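Local coordinates for sulfite dehydrogenase (Paracoccus pantotrophus, PDB 2XTS), which oxidises protein-bound sulfur in the Sox system at a molybdenum cofactor, probably passing the electrons to heme c, at residues G335-L340 / T375-A380; Q274-H279 / D381-N386. All blocks are in the same frame, centred on the assembly; numbering follows the deposited sequence.

Overall arrangement
Read from the N terminus, the chain first reaches 274-279, in the loop that leads from strand 265-270 to strand 282-291. About a hundred residues later it returns as 381-386, and interaction 2 closes that long excursion. Interaction 1 is nested within it: 335-340, which enters strand 338-346, pairs with 375-380 after an intervening segment of 34 residues that includes helix 355-362. The two contacts have centres about 9 Å apart and share one antiparallel sheet, in which strand 375-378 lies between 338-346 and 384-389. A Lys379-Glu385 salt bridge and a probable Trp377 N to Glu385 O bond join the last two strands; interaction 2 attaches the 274-279 loop.

Interaction 1: residues G335-L340 / T375-A380; sequences GSEMLL and TWWVKA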
loop_
_atom_site.group_PDB
_atom_site.type_symbol
_atom_site.label_atom_id
_atom_site.label_comp_id
_atom_site.label_asym_id
_atom_site.label_seq_id
_atom_site.Cartn_x
_atom_site.Cartn_y
_atom_site.Cartn_z
ATOM N N GLY A 335 -15.347 -15.698 28.350
ATOM C CA GLY A 335 -16.539 -16.233 27.726
ATOM C C GLY A 335 -17.809 -15.475 28.102
ATOM O O GLY A 335 -18.876 -15.835 27.654
ATOM N N SER A 336 -17.690 -14.419 28.897
ATOM C CA SER A 336 -18.856 -13.606 29.251
ATOM C C SER A 336 -19.234 -12.654 28.132
ATOM O O SER A 336 -18.410 -12.261 27.301
ATOM C CB SER A 336 -18.586 -12.767 30.489
ATOM O OG SER A 336 -18.121 -13.535 31.570
ATOM N N GLU A 337 -20.491 -12.266 28.112
ATOM C CA GLU A 337 -20.932 -11.252 27.186
ATOM C C GLU A 337 -20.171 -9.960 27.434
ATOM O O GLU A 337 -19.832 -9.644 28.556
ATOM C CB GLU A 337 -22.427 -11.022 27.346
ATOM C CG GLU A 337 -23.306 -12.166 26.887
ATOM C CD GLU A 337 -24.792 -11.822 26.905
ATOM O OE1 GLU A 337 -25.149 -10.628 26.962
ATOM O OE2 GLU A 337 -25.609 -12.762 26.891
ATOM N N MET A 338 -19.912 -9.196 26.372
ATOM C CA MET A 338 -19.252 -7.912 26.498
ATOM C C MET A 338 -19.980 -6.883 25.658
ATOM O O MET A 338 -20.678 -7.238 24.700
ATOM C CB MET A 338 -17.778 -7.971 26.063
ATOM C CG MET A 338 -16.931 -8.966 26.836
ATOM S SD MET A 338 -15.206 -8.948 26.338
ATOM C CE MET A 338 -15.287 -9.721 24.718
ATOM N N LEU A 339 -19.833 -5.622 26.049
ATOM C CA LEU A 339 -20.266 -4.495 25.238
ATOM C C LEU A 339 -19.024 -3.680 24.933
ATOM O O LEU A 339 -18.582 -2.843 25.723
ATOM C CB LEU A 339 -21.326 -3.672 25.961
ATOM C CG LEU A 339 -22.695 -4.344 26.081
ATOM C CD1 LEU A 339 -23.524 -3.594 27.123
ATOM C CD2 LEU A 339 -23.426 -4.452 24.740
ATOM N N LEU A 340 -18.457 -3.932 23.760
ATOM C CA LEU A 340 -17.183 -3.312 23.400
ATOM C C LEU A 340 -17.405 -1.923 22.840
ATOM O O LEU A 340 -18.279 -1.726 21.994
ATOM C CB LEU A 340 -16.448 -4.129 22.330
ATOM C CG LEU A 340 -16.107 -5.580 22.624
ATOM C CD1 LEU A 340 -15.440 -6.195 21.423
ATOM C CD2 LEU A 340 -15.229 -5.685 23.863
ATOM N N THR A 375 -20.763 0.561 19.524
ATOM C CA THR A 375 -20.830 -0.518 20.497
ATOM C C THR A 375 -20.987 -1.844 19.772
ATOM O O THR A 375 -21.815 -1.972 18.859
ATOM C CB THR A 375 -22.042 -0.347 21.404
ATOM O OG1 THR A 375 -22.025 0.961 21.991
ATOM C CG2 THR A 375 -22.083 -1.392 22.523
ATOM N N TRP A 376 -20.201 -2.836 20.183
ATOM C CA TRP A 376 -20.412 -4.216 19.750
ATOM C C TRP A 376 -20.872 -5.070 20.930
ATOM O O TRP A 376 -20.222 -5.092 21.991
ATOM C CB TRP A 376 -19.138 -4.891 19.223
ATOM C CG TRP A 376 -18.449 -4.230 18.082
ATOM C CD1 TRP A 376 -17.108 -4.001 18.012
ATOM C CD2 TRP A 376 -19.005 -3.721 16.843
ATOM N NE1 TRP A 376 -16.792 -3.398 16.828
ATOM C CE2 TRP A 376 -17.931 -3.217 16.092
ATOM C CE3 TRP A 376 -20.286 -3.684 16.285
ATOM C CZ2 TRP A 376 -18.107 -2.637 14.848
ATOM C CZ3 TRP A 376 -20.457 -3.124 15.044
ATOM C CH2 TRP A 376 -19.384 -2.608 14.343
ATOM N N TRP A 377 -21.967 -5.784 20.730
ATOM C CA TRP A 377 -22.394 -6.795 21.696
ATOM C C TRP A 377 -21.755 -8.129 21.341
ATOM O O TRP A 377 -22.081 -8.716 20.329
ATOM C CB TRP A 377 -23.915 -6.892 21.705
ATOM C CG TRP A 377 -24.492 -7.891 22.655
ATOM C CD1 TRP A 377 -24.003 -8.275 23.856
ATOM C CD2 TRP A 377 -25.728 -8.584 22.486
ATOM N NE1 TRP A 377 -24.858 -9.177 24.461
ATOM C CE2 TRP A 377 -25.936 -9.366 23.644
ATOM C CE3 TRP A 377 -26.705 -8.586 21.484
ATOM C CZ2 TRP A 377 -27.056 -10.181 23.804
ATOM C CZ3 TRP A 377 -27.827 -9.409 21.644
ATOM C CH2 TRP A 377 -27.986 -10.189 22.795
ATOM N N VAL A 378 -20.828 -8.575 22.190
ATOM C CA VAL A 378 -20.208 -9.887 22.048
ATOM C C VAL A 378 -21.006 -10.853 22.905
ATOM O O VAL A 378 -21.105 -10.685 24.112
ATOM C CB VAL A 378 -18.731 -9.888 22.492
ATOM C CG1 VAL A 378 -18.106 -11.282 22.354
ATOM C CG2 VAL A 378 -17.921 -8.873 21.690
ATOM N N LYS A 379 -21.563 -11.859 22.264
ATOM C CA LYS A 379 -22.417 -12.843 22.923
ATOM C C LYS A 379 -21.585 -14.030 23.404
ATOM O O LYS A 379 -20.437 -14.200 23.014
ATOM C CB LYS A 379 -23.555 -13.287 21.993
ATOM C CG LYS A 379 -24.445 -12.107 21.595
ATOM C CD LYS A 379 -25.617 -12.467 20.706
ATOM C CE LYS A 379 -25.204 -12.651 19.275
ATOM N NZ LYS A 379 -26.393 -12.833 18.407
ATOM N N ALA A 380 -22.195 -14.873 24.230
ATOM C CA ALA A 380 -21.520 -16.035 24.788
ATOM C C ALA A 380 -21.039 -17.056 23.762
ATOM O O ALA A 380 -20.102 -17.794 24.025
ATOM C CB ALA A 380 -22.425 -16.709 25.803
HETATM O O HOH W 1 -18.935 -18.270 26.441
HETATM O O HOH W 2 -24.889 -14.541 25.142
#
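Glu337 runs alongside Trp377. Its CB lies 3.5 Å from Val378 O, and its CG lies 4.0 Å from Ala380 N. With CG anti to the carbonyl carbon and an extended chain (chi2 -173°), OE1 arrives at the indole edge and accepts a hydrogen bond from Trp377 NE1 at 2.9 Å. OE1 lies almost in the ring plane, yet NE1 meets it from above the carboxylate plane; the two planes stand 66° apart. OE2 accepts a hydrogen bond from a water, which accepts one from Ala380 N, so both carboxylate oxygens are engaged. Lys379 CG packs over the centre of one indole face of Trp377, 3.7 Å above it.

Backbone bonds set this register: Met338 and Val378 exchange two, as do Leu340 and Trp376, whereas Leu339 and Trp377 form the non-hydrogen-bonded pair between them. On the face carrying Met338 and Leu340, Leu340 CD1 packs against Val378 CG2 at 3.7 Å. Leu339 and Trp377 project from the other face, where Val172 and Ile174 of the cytochrome chain pack against them. Such alternating pairs define an antiparallel ribbon, here within the beta sheet of the Mo-co oxidoreductase dimerisation domain.

Interaction 2: residues Q274-H279 / D381-N386; sequences QVPIRH and DGEVEN
Two torsion settings bring the groups of this contact together: the positive phi of Gly382 (84°) accompanies the turn that presents its carbonyl to 274-279, and a bend at chi2 of Glu383 (-64°) folds the carboxylate back toward Pro276. The Gly382 carbonyl is the central acceptor. Ile277 N donates to Gly382 O at 2.8 Å, from above the carbonyl plane and not along a lone pair, while Pro276 CB approaches the same oxygen to 3.6 Å. In return Gly382 CA makes a CA-H...O contact with Ile277 O at 3.4 Å; with no side chain at Gly382, the two backbones can come this close.

The turn before Glu383 is fixed by Asp381, whose OD1 accepts from Glu383 N at 3.0 Å in an Asx turn. Glu383 OE1 then rests 3.8 Å from Pro276 CB, a van der Waals contact of the carboxylate oxygen; its salt-bridge partner is Arg191 of the cytochrome chain. On the proline ring, CG lies over the centre of the Arg278 guanidinium, 3.8 Å above its plane, and Arg278 NH1 donates to Met196 O of the cytochrome chain. Val384 CG2 adds a looser touch on Pro276 CA at 4.2 Å.

Chemically, a single backbone hydrogen bond joins the segments, whereas the charged ends of Glu383 and Arg278 lie at the cytochrome interface, where each has a partner.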
loop_
_atom_site.group_PDB
_atom_site.type_symbol
_atom_site.label_atom_id
_atom_site.label_comp_id
_atom_site.label_asym_id
_atom_site.label_seq_id
_atom_site.Cartn_x
_atom_site.Cartn_y
_atom_site.Cartn_z
ATOM N N GLN A 274 -18.599 -9.127 11.417
ATOM C CA GLN A 274 -18.018 -9.979 10.390
ATOM C C GLN A 274 -16.822 -10.770 10.894
ATOM O O GLN A 274 -16.247 -11.523 10.120
ATOM C CB GLN A 274 -17.546 -9.117 9.211
ATOM C CG GLN A 274 -18.642 -8.397 8.440
ATOM C CD GLN A 274 -18.086 -7.219 7.680
ATOM O OE1 GLN A 274 -17.685 -6.222 8.288
ATOM N NE2 GLN A 274 -18.028 -7.330 6.340
ATOM N N VAL A 275 -16.388 -10.544 12.133
ATOM C CA VAL A 275 -15.215 -11.184 12.714
ATOM C C VAL A 275 -15.606 -11.758 14.087
ATOM O O VAL A 275 -15.223 -11.246 15.148
ATOM C CB VAL A 275 -14.033 -10.199 12.874
ATOM C CG1 VAL A 275 -12.753 -10.958 13.270
ATOM C CG2 VAL A 275 -13.808 -9.391 11.624
ATOM N N PRO A 276 -16.428 -12.805 14.079
ATOM C CA PRO A 276 -16.806 -13.458 15.335
ATOM C C PRO A 276 -15.645 -14.133 16.027
ATOM O O PRO A 276 -14.641 -14.452 15.385
ATOM C CB PRO A 276 -17.798 -14.516 14.870
ATOM C CG PRO A 276 -17.375 -14.828 13.485
ATOM C CD PRO A 276 -16.982 -13.511 12.921
ATOM N N ILE A 277 -15.780 -14.331 17.332
ATOM C CA ILE A 277 -14.792 -15.072 18.094
ATOM C C ILE A 277 -15.138 -16.544 17.983
ATOM O O ILE A 277 -16.140 -16.973 18.543
ATOM C CB ILE A 277 -14.780 -14.654 19.570
ATOM C CG1 ILE A 277 -14.681 -13.135 19.710
ATOM C CG2 ILE A 277 -13.637 -15.370 20.293
ATOM C CD1 ILE A 277 -14.846 -12.672 21.154
ATOM N N ARG A 278 -14.373 -17.309 17.213
ATOM C CA ARG A 278 -14.634 -18.739 17.023
ATOM C C ARG A 278 -13.664 -19.614 17.793
ATOM O O ARG A 278 -13.805 -20.831 17.784
ATOM C CB ARG A 278 -14.548 -19.116 15.541
ATOM C CG ARG A 278 -15.546 -18.441 14.617
ATOM C CD ARG A 278 -15.444 -19.118 13.261
ATOM N NE ARG A 278 -16.541 -18.840 12.331
ATOM C CZ ARG A 278 -16.499 -17.955 11.336
ATOM N NH1 ARG A 278 -15.438 -17.177 11.139
ATOM N NH2 ARG A 278 -17.545 -17.834 10.539
ATOM N N HIS A 279 -12.673 -19.011 18.427
ATOM C CA HIS A 279 -11.592 -19.778 19.024
ATOM C C HIS A 279 -11.730 -20.067 20.503
ATOM O O HIS A 279 -10.839 -20.683 21.102
ATOM C CB HIS A 279 -10.233 -19.126 18.743
ATOM C CG HIS A 279 -10.113 -17.706 19.202
ATOM N ND1 HIS A 279 -10.329 -17.295 20.502
ATOM C CD2 HIS A 279 -9.698 -16.608 18.529
ATOM C CE1 HIS A 279 -10.101 -15.994 20.587
ATOM N NE2 HIS A 279 -9.713 -15.560 19.406
ATOM N N ASP A 381 -21.667 -17.081 22.594
ATOM C CA ASP A 381 -21.246 -17.946 21.494
ATOM C C ASP A 381 -20.159 -17.340 20.614
ATOM O O ASP A 381 -19.758 -17.960 19.646
ATOM C CB ASP A 381 -22.460 -18.386 20.658
ATOM C CG ASP A 381 -23.199 -17.227 19.992
ATOM O OD1 ASP A 381 -22.764 -16.067 20.125
ATOM O OD2 ASP A 381 -24.237 -17.489 19.343
ATOM N N GLY A 382 -19.679 -16.146 20.968
ATOM C CA GLY A 382 -18.652 -15.443 20.203
ATOM C C GLY A 382 -19.163 -14.634 19.031
ATOM O O GLY A 382 -18.381 -13.938 18.364
ATOM N N GLU A 383 -20.460 -14.701 18.776
ATOM C CA GLU A 383 -21.039 -13.879 17.707
ATOM C C GLU A 383 -21.129 -12.431 18.190
ATOM O O GLU A 383 -21.196 -12.175 19.390
ATOM C CB GLU A 383 -22.396 -14.426 17.270
ATOM C CG GLU A 383 -22.321 -15.827 16.711
ATOM C CD GLU A 383 -21.503 -15.937 15.442
ATOM O OE1 GLU A 383 -21.515 -14.978 14.618
ATOM O OE2 GLU A 383 -20.871 -17.003 15.262
ATOM N N VAL A 384 -21.118 -11.485 17.264
ATOM C CA VAL A 384 -20.937 -10.080 17.607
ATOM C C VAL A 384 -21.990 -9.263 16.864
ATOM O O VAL A 384 -22.178 -9.446 15.664
ATOM C CB VAL A 384 -19.513 -9.606 17.221
ATOM C CG1 VAL A 384 -19.308 -8.165 17.581
ATOM C CG2 VAL A 384 -18.448 -10.483 17.879
ATOM N N GLU A 385 -22.663 -8.350 17.576
ATOM C CA GLU A 385 -23.728 -7.538 16.983
ATOM C C GLU A 385 -23.472 -6.047 17.093
ATOM O O GLU A 385 -22.920 -5.540 18.075
ATOM C CB GLU A 385 -25.063 -7.837 17.692
ATOM C CG GLU A 385 -25.720 -9.154 17.317
ATOM C CD GLU A 385 -27.154 -9.290 17.797
ATOM O OE1 GLU A 385 -27.833 -8.257 17.917
ATOM O OE2 GLU A 385 -27.599 -10.437 18.009
ATOM N N ASN A 386 -23.939 -5.329 16.073
ATOM C CA ASN A 386 -24.115 -3.895 16.105
ATOM C C ASN A 386 -25.375 -3.579 16.904
ATOM O O ASN A 386 -26.472 -4.035 16.542
ATOM C CB ASN A 386 -24.300 -3.381 14.678
ATOM C CG ASN A 386 -24.571 -1.893 14.615
ATOM O OD1 ASN A 386 -24.377 -1.173 15.594
ATOM N ND2 ASN A 386 -25.092 -1.441 13.482
#